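Local coordinates for protein 3'-5' exonuclease crn-4 (Caenorhabditis elegans, PDB 5DK5) that digests RNA and DNA as a 3'-5' exonuclease of the DEDDh family and takes part in apoptotic DNA degradation, at residues A117-R123 / F144-N150; Y49-K55 / L202-N207; L182-G186 / N197-I201. All blocks are in the same frame, centred on the assembly; numbering follows the deposited sequence.

Contact 1 of 3, residues A117-R123 / F144-N150. With IPA (isopropyl alcohol), chain L.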
loop_
_atom_site.group_PDB
_atom_site.type_symbol
_atom_site.label_atom_id
_atom_site.label_comp_id
_atom_site.label_asym_id
_atom_site.label_seq_id
_atom_site.Cartn_x
_atom_site.Cartn_y
_atom_site.Cartn_z
ATOM N N ALA B 117 30.153 0.322 -16.445
ATOM C CA ALA B 117 28.779 0.582 -16.864
ATOM C C ALA B 117 27.823 -0.436 -16.260
ATOM O O ALA B 117 28.191 -1.588 -16.024
ATOM C CB ALA B 117 28.677 0.566 -18.378
ATOM N N PHE B 118 26.592 0.000 -16.012
ATOM C CA PHE B 118 25.573 -0.876 -15.455
ATOM C C PHE B 118 24.857 -1.650 -16.556
ATOM O O PHE B 118 24.641 -1.133 -17.651
ATOM C CB PHE B 118 24.565 -0.072 -14.630
ATOM C CG PHE B 118 25.132 0.468 -13.352
ATOM C CD1 PHE B 118 25.207 -0.328 -12.223
ATOM C CD2 PHE B 118 25.600 1.769 -13.281
ATOM C CE1 PHE B 118 25.733 0.164 -11.045
ATOM C CE2 PHE B 118 26.129 2.266 -12.107
ATOM C CZ PHE B 118 26.196 1.463 -10.988
ATOM N N VAL B 119 24.505 -2.894 -16.249
ATOM C CA VAL B 119 23.770 -3.753 -17.167
ATOM C C VAL B 119 22.423 -4.123 -16.558
ATOM O O VAL B 119 22.345 -4.485 -15.383
ATOM C CB VAL B 119 24.557 -5.035 -17.492
ATOM C CG1 VAL B 119 23.794 -5.899 -18.490
ATOM C CG2 VAL B 119 25.941 -4.685 -18.029
ATOM N N CYS B 120 21.369 -4.023 -17.361
ATOM C CA CYS B 120 20.023 -4.367 -16.921
ATOM C C CYS B 120 19.327 -5.174 -18.010
ATOM O O CYS B 120 19.789 -5.212 -19.151
ATOM C CB CYS B 120 19.223 -3.105 -16.588
ATOM S SG CYS B 120 19.997 -2.038 -15.348
ATOM N N ASP B 121 18.222 -5.822 -17.656
ATOM C CA ASP B 121 17.483 -6.637 -18.614
ATOM C C ASP B 121 16.443 -5.806 -19.365
ATOM O O ASP B 121 15.789 -6.302 -20.280
ATOM C CB ASP B 121 16.813 -7.815 -17.907
ATOM C CG ASP B 121 15.718 -7.385 -16.955
ATOM O OD1 ASP B 121 15.783 -6.253 -16.431
ATOM O OD2 ASP B 121 14.791 -8.188 -16.727
ATOM N N SER B 122 16.297 -4.543 -18.977
ATOM C CA SER B 122 15.388 -3.630 -19.663
ATOM C C SER B 122 15.679 -2.192 -19.254
ATOM O O SER B 122 16.589 -1.932 -18.470
ATOM C CB SER B 122 13.926 -3.977 -19.358
ATOM O OG SER B 122 13.604 -3.707 -18.004
ATOM N N ARG B 123 14.899 -1.262 -19.793
ATOM C CA ARG B 123 15.050 0.150 -19.468
ATOM C C ARG B 123 14.439 0.466 -18.110
ATOM O O ARG B 123 14.771 1.475 -17.492
ATOM C CB ARG B 123 14.401 1.022 -20.546
ATOM C CG ARG B 123 12.911 0.765 -20.751
ATOM C CD ARG B 123 12.311 1.727 -21.766
ATOM N NE ARG B 123 12.950 1.617 -23.076
ATOM C CZ ARG B 123 12.707 2.428 -24.102
ATOM N NH1 ARG B 123 11.839 3.424 -23.980
ATOM N NH2 ARG B 123 13.337 2.246 -25.255
ATOM N N PHE B 144 26.209 7.975 -13.982
ATOM C CA PHE B 144 26.369 6.560 -14.313
ATOM C C PHE B 144 25.030 5.817 -14.383
ATOM O O PHE B 144 24.998 4.621 -14.676
ATOM C CB PHE B 144 27.305 5.864 -13.312
ATOM C CG PHE B 144 26.995 6.151 -11.869
ATOM C CD1 PHE B 144 25.889 5.591 -11.253
ATOM C CD2 PHE B 144 27.834 6.960 -11.120
ATOM C CE1 PHE B 144 25.615 5.848 -9.922
ATOM C CE2 PHE B 144 27.566 7.220 -9.789
ATOM C CZ PHE B 144 26.456 6.662 -9.189
ATOM N N PHE B 145 23.934 6.526 -14.116
ATOM C CA PHE B 145 22.591 5.985 -14.325
ATOM C C PHE B 145 21.951 6.552 -15.596
ATOM O O PHE B 145 20.865 6.123 -15.992
ATOM C CB PHE B 145 21.681 6.280 -13.124
ATOM C CG PHE B 145 21.847 5.331 -11.957
ATOM C CD1 PHE B 145 22.725 4.258 -12.006
ATOM C CD2 PHE B 145 21.095 5.512 -10.808
ATOM C CE1 PHE B 145 22.853 3.396 -10.928
ATOM C CE2 PHE B 145 21.218 4.654 -9.729
ATOM C CZ PHE B 145 22.096 3.595 -9.789
ATOM N N ARG B 146 22.615 7.516 -16.228
ATOM C CA ARG B 146 22.092 8.141 -17.439
ATOM C C ARG B 146 22.763 7.568 -18.691
ATOM O O ARG B 146 22.513 8.021 -19.810
ATOM C CB ARG B 146 22.270 9.658 -17.372
ATOM C CG ARG B 146 21.356 10.319 -16.345
ATOM C CD ARG B 146 21.426 11.834 -16.394
ATOM N NE ARG B 146 21.108 12.359 -17.719
ATOM C CZ ARG B 146 20.888 13.642 -17.984
ATOM N NH1 ARG B 146 20.943 14.545 -17.013
ATOM N NH2 ARG B 146 20.607 14.025 -19.222
ATOM N N GLN B 147 23.621 6.575 -18.487
ATOM C CA GLN B 147 24.112 5.736 -19.571
ATOM C C GLN B 147 24.220 4.313 -19.043
ATOM O O GLN B 147 24.663 4.096 -17.916
ATOM C CB GLN B 147 25.460 6.229 -20.101
ATOM C CG GLN B 147 26.601 6.206 -19.084
ATOM C CD GLN B 147 27.965 6.379 -19.728
ATOM O OE1 GLN B 147 28.931 5.719 -19.343
ATOM N NE2 GLN B 147 28.052 7.269 -20.712
ATOM N N TYR B 148 23.795 3.344 -19.843
ATOM C CA TYR B 148 23.787 1.960 -19.390
ATOM C C TYR B 148 23.613 0.986 -20.545
ATOM O O TYR B 148 23.450 1.390 -21.696
ATOM C CB TYR B 148 22.674 1.747 -18.361
ATOM C CG TYR B 148 21.291 2.034 -18.891
ATOM C CD1 TYR B 148 20.744 3.309 -18.807
ATOM C CD2 TYR B 148 20.528 1.031 -19.471
ATOM C CE1 TYR B 148 19.478 3.575 -19.290
ATOM C CE2 TYR B 148 19.262 1.287 -19.957
ATOM C CZ TYR B 148 18.742 2.560 -19.863
ATOM O OH TYR B 148 17.481 2.824 -20.345
ATOM N N ILE B 149 23.650 -0.300 -20.214
ATOM C CA ILE B 149 23.542 -1.365 -21.199
ATOM C C ILE B 149 22.226 -2.116 -21.049
ATOM O O ILE B 149 22.019 -2.839 -20.075
ATOM C CB ILE B 149 24.713 -2.359 -21.073
ATOM C CG1 ILE B 149 26.045 -1.604 -21.182
ATOM C CG2 ILE B 149 24.598 -3.457 -22.135
ATOM C CD1 ILE B 149 27.282 -2.476 -21.143
ATOM N N ASN B 150 21.336 -1.929 -22.016
ATOM C CA ASN B 150 20.108 -2.708 -22.091
ATOM C C ASN B 150 20.422 -4.046 -22.747
ATOM O O ASN B 150 20.561 -4.133 -23.967
ATOM C CB ASN B 150 19.036 -1.950 -22.874
ATOM C CG ASN B 150 17.674 -2.614 -22.800
ATOM O OD1 ASN B 150 17.563 -3.833 -22.675
ATOM N ND2 ASN B 150 16.625 -1.808 -22.881
HETATM C C1 IPA L . 13.354 -3.786 -24.398
HETATM C C2 IPA L . 13.084 -3.541 -22.931
HETATM C C3 IPA L . 11.627 -3.814 -22.623
HETATM O O2 IPA L . 13.371 -2.196 -22.634
HETATM O O HOH W 1 26.466 2.940 -16.209
#
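In a parallel sheet a residue bonds the neighbouring strand through both its backbone N and its O, while the next residue serves the strand beyond; 117-120 beside 147-150 is a worked case. Ile149 N donates to Phe118 O (2.9 Å), and Ile149 O accepts from Cys120 N (3.0 Å). Val119 itself pairs with Leu22 and Leu24 of strand 20-28. Where the strands part, water 1 takes over: it accepts from Phe118 N (2.9 Å) and lies 2.7 Å from Phe144 O. Beside it lies an aromatic cluster that includes Phe144: the edge of Phe145 meets the face of Phe118 with centroids 5.2 Å apart.

At the C-terminal ends, Asn150 is the N-cap of helix 151-161. Its OD1 accepts from Lys153 N, while its ND2 is held by Glu216 and also donates to O2 of an isopropanol (3.3 Å), probably from the crystallisation liquor, to which Arg123 N adds a weak 3.4 Å bond. Cys120 O pairs with the backbone of Leu151, and Asn150 N donates to Asn215 OD1. Ser122 OG weakly caps Gln124 N, and Asp121 O accepts from Asn172 ND2.

These two strands and helix 124-136 form a beta-alpha-beta unit of the RNase H-like exonuclease core. At the strand end the polar backbone atoms thus find partners in sheet, helix and nearby side chains. The Asp121 side chain lies about 5 Å from that of the Mg(2+) ligand Asp25 and close to like-charged Asp125, probably the acid of the second DEDDh motif, so the strand end leads into the active site.

Contact 2 of 3, residues Y49-K55 / L202-N207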
loop_
_atom_site.group_PDB
_atom_site.type_symbol
_atom_site.label_atom_id
_atom_site.label_comp_id
_atom_site.label_asym_id
_atom_site.label_seq_id
_atom_site.Cartn_x
_atom_site.Cartn_y
_atom_site.Cartn_z
ATOM N N TYR B 49 30.835 -8.051 -12.973
ATOM C CA TYR B 49 31.371 -8.949 -13.991
ATOM C C TYR B 49 32.706 -8.431 -14.506
ATOM O O TYR B 49 32.809 -7.294 -14.966
ATOM C CB TYR B 49 30.386 -9.108 -15.148
ATOM C CG TYR B 49 30.936 -9.912 -16.302
ATOM C CD1 TYR B 49 31.089 -11.289 -16.205
ATOM C CD2 TYR B 49 31.298 -9.296 -17.492
ATOM C CE1 TYR B 49 31.592 -12.028 -17.259
ATOM C CE2 TYR B 49 31.800 -10.028 -18.550
ATOM C CZ TYR B 49 31.945 -11.392 -18.428
ATOM O OH TYR B 49 32.443 -12.123 -19.478
ATOM N N ASP B 50 33.728 -9.278 -14.416
ATOM C CA ASP B 50 35.068 -8.938 -14.879
ATOM C C ASP B 50 35.172 -9.241 -16.371
ATOM O O ASP B 50 35.191 -10.403 -16.776
ATOM C CB ASP B 50 36.113 -9.721 -14.078
ATOM C CG ASP B 50 37.540 -9.286 -14.379
ATOM O OD1 ASP B 50 37.906 -9.183 -15.565
ATOM O OD2 ASP B 50 38.302 -9.052 -13.418
ATOM N N VAL B 51 35.236 -8.191 -17.185
ATOM C CA VAL B 51 35.187 -8.357 -18.634
ATOM C C VAL B 51 36.469 -8.979 -19.198
ATOM O O VAL B 51 36.392 -9.963 -19.929
ATOM C CB VAL B 51 34.904 -7.010 -19.347
ATOM C CG1 VAL B 51 35.006 -7.163 -20.864
ATOM C CG2 VAL B 51 33.534 -6.487 -18.956
ATOM N N PRO B 52 37.647 -8.415 -18.871
ATOM C CA PRO B 52 38.866 -9.016 -19.428
ATOM C C PRO B 52 39.074 -10.475 -19.030
ATOM O O PRO B 52 39.463 -11.287 -19.870
ATOM C CB PRO B 52 39.986 -8.147 -18.847
ATOM C CG PRO B 52 39.342 -6.864 -18.514
ATOM C CD PRO B 52 37.954 -7.202 -18.091
ATOM N N ASN B 53 38.813 -10.798 -17.767
ATOM C CA ASN B 53 39.046 -12.145 -17.256
ATOM C C ASN B 53 37.831 -13.054 -17.400
ATOM O O ASN B 53 37.895 -14.237 -17.063
ATOM C CB ASN B 53 39.467 -12.079 -15.788
ATOM C CG ASN B 53 40.732 -11.271 -15.582
ATOM O OD1 ASN B 53 40.682 -10.116 -15.160
ATOM N ND2 ASN B 53 41.876 -11.873 -15.890
ATOM N N ASP B 54 36.731 -12.500 -17.901
ATOM C CA ASP B 54 35.515 -13.273 -18.139
ATOM C C ASP B 54 35.089 -14.024 -16.879
ATOM O O ASP B 54 34.988 -15.252 -16.882
ATOM C CB ASP B 54 35.731 -14.254 -19.296
ATOM C CG ASP B 54 34.453 -14.952 -19.719
ATOM O OD1 ASP B 54 33.377 -14.326 -19.637
ATOM O OD2 ASP B 54 34.523 -16.130 -20.131
ATOM N N LYS B 55 34.851 -13.282 -15.801
ATOM C CA LYS B 55 34.539 -13.888 -14.509
ATOM C C LYS B 55 33.414 -13.155 -13.785
ATOM O O LYS B 55 33.526 -11.969 -13.482
ATOM C CB LYS B 55 35.792 -13.914 -13.628
ATOM C CG LYS B 55 35.589 -14.539 -12.251
ATOM C CD LYS B 55 35.123 -15.983 -12.348
ATOM C CE LYS B 55 34.902 -16.588 -10.976
ATOM N NZ LYS B 55 34.356 -17.968 -11.071
ATOM N N LEU B 202 24.709 -12.510 -19.822
ATOM C CA LEU B 202 25.711 -11.575 -20.319
ATOM C C LEU B 202 26.997 -12.302 -20.691
ATOM O O LEU B 202 27.578 -12.054 -21.746
ATOM C CB LEU B 202 25.999 -10.499 -19.267
ATOM C CG LEU B 202 27.165 -9.546 -19.542
ATOM C CD1 LEU B 202 26.911 -8.716 -20.787
ATOM C CD2 LEU B 202 27.402 -8.649 -18.341
ATOM N N GLN B 203 27.431 -13.206 -19.818
ATOM C CA GLN B 203 28.649 -13.975 -20.040
ATOM C C GLN B 203 28.521 -14.861 -21.273
ATOM O O GLN B 203 29.369 -14.829 -22.165
ATOM C CB GLN B 203 28.964 -14.831 -18.811
ATOM C CG GLN B 203 30.277 -15.594 -18.894
ATOM C CD GLN B 203 30.581 -16.363 -17.624
ATOM O OE1 GLN B 203 29.725 -17.070 -17.091
ATOM N NE2 GLN B 203 31.804 -16.221 -17.125
ATOM N N ARG B 204 27.453 -15.651 -21.314
ATOM C CA ARG B 204 27.210 -16.561 -22.428
ATOM C C ARG B 204 27.109 -15.806 -23.747
ATOM O O ARG B 204 27.541 -16.299 -24.787
ATOM C CB ARG B 204 25.931 -17.370 -22.188
ATOM C CG ARG B 204 25.499 -18.249 -23.361
ATOM C CD ARG B 204 26.544 -19.296 -23.716
ATOM N NE ARG B 204 26.667 -20.320 -22.682
ATOM C CZ ARG B 204 25.909 -21.411 -22.604
ATOM N NH1 ARG B 204 24.955 -21.642 -23.500
ATOM N NH2 ARG B 204 26.104 -22.278 -21.622
ATOM N N MET B 205 26.536 -14.608 -23.698
ATOM C CA MET B 205 26.336 -13.820 -24.905
ATOM C C MET B 205 27.658 -13.437 -25.565
ATOM O O MET B 205 27.811 -13.602 -26.774
ATOM C CB MET B 205 25.519 -12.564 -24.595
ATOM C CG MET B 205 24.021 -12.816 -24.565
ATOM S SD MET B 205 23.045 -11.367 -24.121
ATOM C CE MET B 205 23.420 -10.260 -25.478
ATOM N N ILE B 206 28.615 -12.935 -24.786
ATOM C CA ILE B 206 29.888 -12.511 -25.364
ATOM C C ILE B 206 30.692 -13.735 -25.787
ATOM O O ILE B 206 31.490 -13.673 -26.723
ATOM C CB ILE B 206 30.727 -11.635 -24.388
ATOM C CG1 ILE B 206 31.428 -12.470 -23.303
ATOM C CG2 ILE B 206 29.855 -10.554 -23.762
ATOM C CD1 ILE B 206 32.482 -11.701 -22.543
ATOM N N ASN B 207 30.472 -14.849 -25.096
ATOM C CA ASN B 207 31.134 -16.099 -25.443
ATOM C C ASN B 207 30.565 -16.662 -26.741
ATOM O O ASN B 207 31.228 -17.429 -27.438
ATOM C CB ASN B 207 30.993 -17.119 -24.311
ATOM C CG ASN B 207 31.699 -16.681 -23.039
ATOM O OD1 ASN B 207 32.487 -15.734 -23.045
ATOM N ND2 ASN B 207 31.427 -17.377 -21.942
#
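Strand 49-50 runs into a tight reversal, and the last turns of a helix, 202-207, pass beside it; the alpha carbons come nearest at Asp54 and Gln203, 7.2 Å apart. The reversal is a type I turn with a G1 beta bulge, joining strands 41-50 and 55-65 of the central sheet as a beta hairpin. Asp50 N bonds Lys55 O (2.9 Å) and Lys55 N bonds Asp50 O (3.1 Å), while Asp54 N makes a weak 3.3 Å bond to Val51 O. At the bulge Asp54 takes up left-handed helical angles (53°/58°), and it shares with Lys55 the place opposite Asp50. An Asx motif steadies the turn from within, Asp50 OD1 accepting from Asn53 N at 2.9 Å.

The general lesson is that a hairpin end can be packed against a helix with few direct polar bonds. Tyr49 points toward the helix and supplies most of the apolar contact: its CD2 meets Leu202 CD2 at 4.0 Å, and Ile206 CD1 lies at the edge of the ring, 4.2 Å from Tyr49 CZ. Leu202 also rests on Leu21 and Ile23 of strand 20-28, so the helix packs across several strands. Asp54 likewise points toward the helix, its OD1 3.4 Å from Gln203 CG, and its backbone O receives a weak bond from Gln203 NE2 (3.3 Å). This packing lies away from the metal sites. Within the hairpin itself, Tyr49 OH donates to Asp54 OD1 over a very short 2.4 Å, and Ile206 CD1 of the helix lies 3.1 Å from Tyr49 OH.

Contact 3 of 3, residues L182-G186 / N197-I201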
loop_
_atom_site.group_PDB
_atom_site.type_symbol
_atom_site.label_atom_id
_atom_site.label_comp_id
_atom_site.label_asym_id
_atom_site.label_seq_id
_atom_site.Cartn_x
_atom_site.Cartn_y
_atom_site.Cartn_z
ATOM N N LEU B 182 19.819 -21.847 -21.070
ATOM C CA LEU B 182 20.446 -21.689 -19.764
ATOM C C LEU B 182 19.461 -22.062 -18.659
ATOM O O LEU B 182 18.304 -21.644 -18.699
ATOM C CB LEU B 182 20.929 -20.251 -19.572
ATOM C CG LEU B 182 22.048 -19.778 -20.503
ATOM C CD1 LEU B 182 22.287 -18.289 -20.321
ATOM C CD2 LEU B 182 23.331 -20.556 -20.254
ATOM N N PRO B 183 19.910 -22.853 -17.670
ATOM C CA PRO B 183 19.010 -23.181 -16.557
ATOM C C PRO B 183 18.674 -21.955 -15.718
ATOM O O PRO B 183 19.579 -21.226 -15.309
ATOM C CB PRO B 183 19.813 -24.200 -15.743
ATOM C CG PRO B 183 21.232 -23.917 -16.075
ATOM C CD PRO B 183 21.235 -23.475 -17.505
ATOM N N THR B 184 17.387 -21.731 -15.471
ATOM C CA THR B 184 16.947 -20.583 -14.690
ATOM C C THR B 184 17.526 -20.637 -13.280
ATOM O O THR B 184 17.267 -21.573 -12.524
ATOM C CB THR B 184 15.408 -20.509 -14.611
ATOM O OG1 THR B 184 14.875 -20.258 -15.917
ATOM C CG2 THR B 184 14.953 -19.395 -13.665
ATOM N N ILE B 185 18.320 -19.628 -12.942
ATOM C CA ILE B 185 18.909 -19.526 -11.615
ATOM C C ILE B 185 17.849 -19.071 -10.613
ATOM O O ILE B 185 17.229 -18.021 -10.787
ATOM C CB ILE B 185 20.100 -18.547 -11.605
ATOM C CG1 ILE B 185 21.209 -19.063 -12.528
ATOM C CG2 ILE B 185 20.635 -18.365 -10.193
ATOM C CD1 ILE B 185 22.348 -18.085 -12.749
ATOM N N GLY B 186 17.647 -19.869 -9.569
ATOM C CA GLY B 186 16.643 -19.576 -8.562
ATOM C C GLY B 186 17.039 -20.055 -7.178
ATOM O O GLY B 186 16.622 -21.130 -6.745
ATOM N N ASN B 197 21.151 -14.270 -13.064
ATOM C CA ASN B 197 20.661 -14.718 -14.363
ATOM C C ASN B 197 21.137 -13.805 -15.486
ATOM O O ASN B 197 21.597 -14.276 -16.525
ATOM C CB ASN B 197 19.133 -14.794 -14.368
ATOM C CG ASN B 197 18.613 -16.083 -13.766
ATOM O OD1 ASN B 197 18.781 -17.160 -14.341
ATOM N ND2 ASN B 197 17.971 -15.983 -12.606
ATOM N N ILE B 198 21.028 -12.498 -15.271
ATOM C CA ILE B 198 21.467 -11.522 -16.261
ATOM C C ILE B 198 22.972 -11.634 -16.482
ATOM O O ILE B 198 23.452 -11.533 -17.612
ATOM C CB ILE B 198 21.107 -10.084 -15.832
ATOM C CG1 ILE B 198 19.589 -9.896 -15.838
ATOM C CG2 ILE B 198 21.752 -9.058 -16.764
ATOM C CD1 ILE B 198 19.115 -8.625 -15.151
ATOM N N ALA B 199 23.710 -11.841 -15.396
ATOM C CA ALA B 199 25.162 -11.967 -15.466
ATOM C C ALA B 199 25.570 -13.189 -16.282
ATOM O O ALA B 199 26.470 -13.115 -17.117
ATOM C CB ALA B 199 25.752 -12.044 -14.069
ATOM N N THR B 200 24.905 -14.313 -16.034
ATOM C CA THR B 200 25.200 -15.547 -16.753
ATOM C C THR B 200 24.827 -15.407 -18.226
ATOM O O THR B 200 25.551 -15.875 -19.104
ATOM C CB THR B 200 24.451 -16.744 -16.144
ATOM O OG1 THR B 200 24.750 -16.832 -14.746
ATOM C CG2 THR B 200 24.856 -18.044 -16.826
ATOM N N ILE B 201 23.696 -14.761 -18.487
ATOM C CA ILE B 201 23.282 -14.466 -19.853
ATOM C C ILE B 201 24.321 -13.573 -20.520
ATOM O O ILE B 201 24.758 -13.845 -21.638
ATOM C CB ILE B 201 21.901 -13.779 -19.891
ATOM C CG1 ILE B 201 20.809 -14.760 -19.465
ATOM C CG2 ILE B 201 21.584 -13.255 -21.294
ATOM C CD1 ILE B 201 19.513 -14.091 -19.054
#
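This is a loop-on-helix contact, in which an extended piece of chain is pinned by one helical side chain. Residues 182-186 belong to the connection between helix 172-179 and helix 191-207, and they fold back along the outer side of the latter at 197-201. The principle illustrated is that an asparagine can stand in for a peptide group. Asn197 OD1 accepts from Ile185 N at 2.9 Å, and Asn197 ND2 donates to Ile185 O at 2.8 Å, so both backbone polar atoms of a single loop residue are matched by one carboxamide, much as a neighbouring strand would match them. The same amide has further partners: OD1 also accepts from Asn177 ND2 of helix 172-179, and ND2 makes a weak bond to Asp193 O.

Side-chain packing accompanies this two-point bond. Leu182 and Ile185 both point toward the helix, while Thr184 points away. Leu182 CD1 reaches Ile201 CG1 at 3.9 Å, and Ile185 CD1 lies 3.4 Å from Thr200 OG1, a hydroxyl bonded within its own helix to Leu196 O. Ile201 continues inward onto Met176 and Asn177, so that loop and both helices share one patch of packing. On the far side of the helix, Ile198 turns away from the loop to meet Ile23 of strand 20-28.

Asn197 sits one turn beyond Asp194, a Mg(2+) ligand, and the two side chains are about 5 Å apart. The contact thus holds the preceding loop against the helix that carries Asp194 and lies at the border of the DEDDh active site.

Reading from the N terminus, the chain first lays down the hairpin turn 49-55, whose partner comes only at 202-207; contact 2 therefore spans the other two. Within that long excursion contact 1 closes first, joining 117-123 to 144-150 around helix 124-136 in the middle of the sheet. Contact 3 follows in series, a short loop from 182-186 to 197-201, and none of the three cross. Helix 191-207 unites them: it carries the second halves of contacts 2 and 3 and packs on contact 1, where Val119 CG2 meets Leu202 CD2 at 4.2 Å and Val119 CG1 meets Ile198 CG2 at 4.1 Å. Sheet centre, hairpin end and active-site helix are thereby tied together.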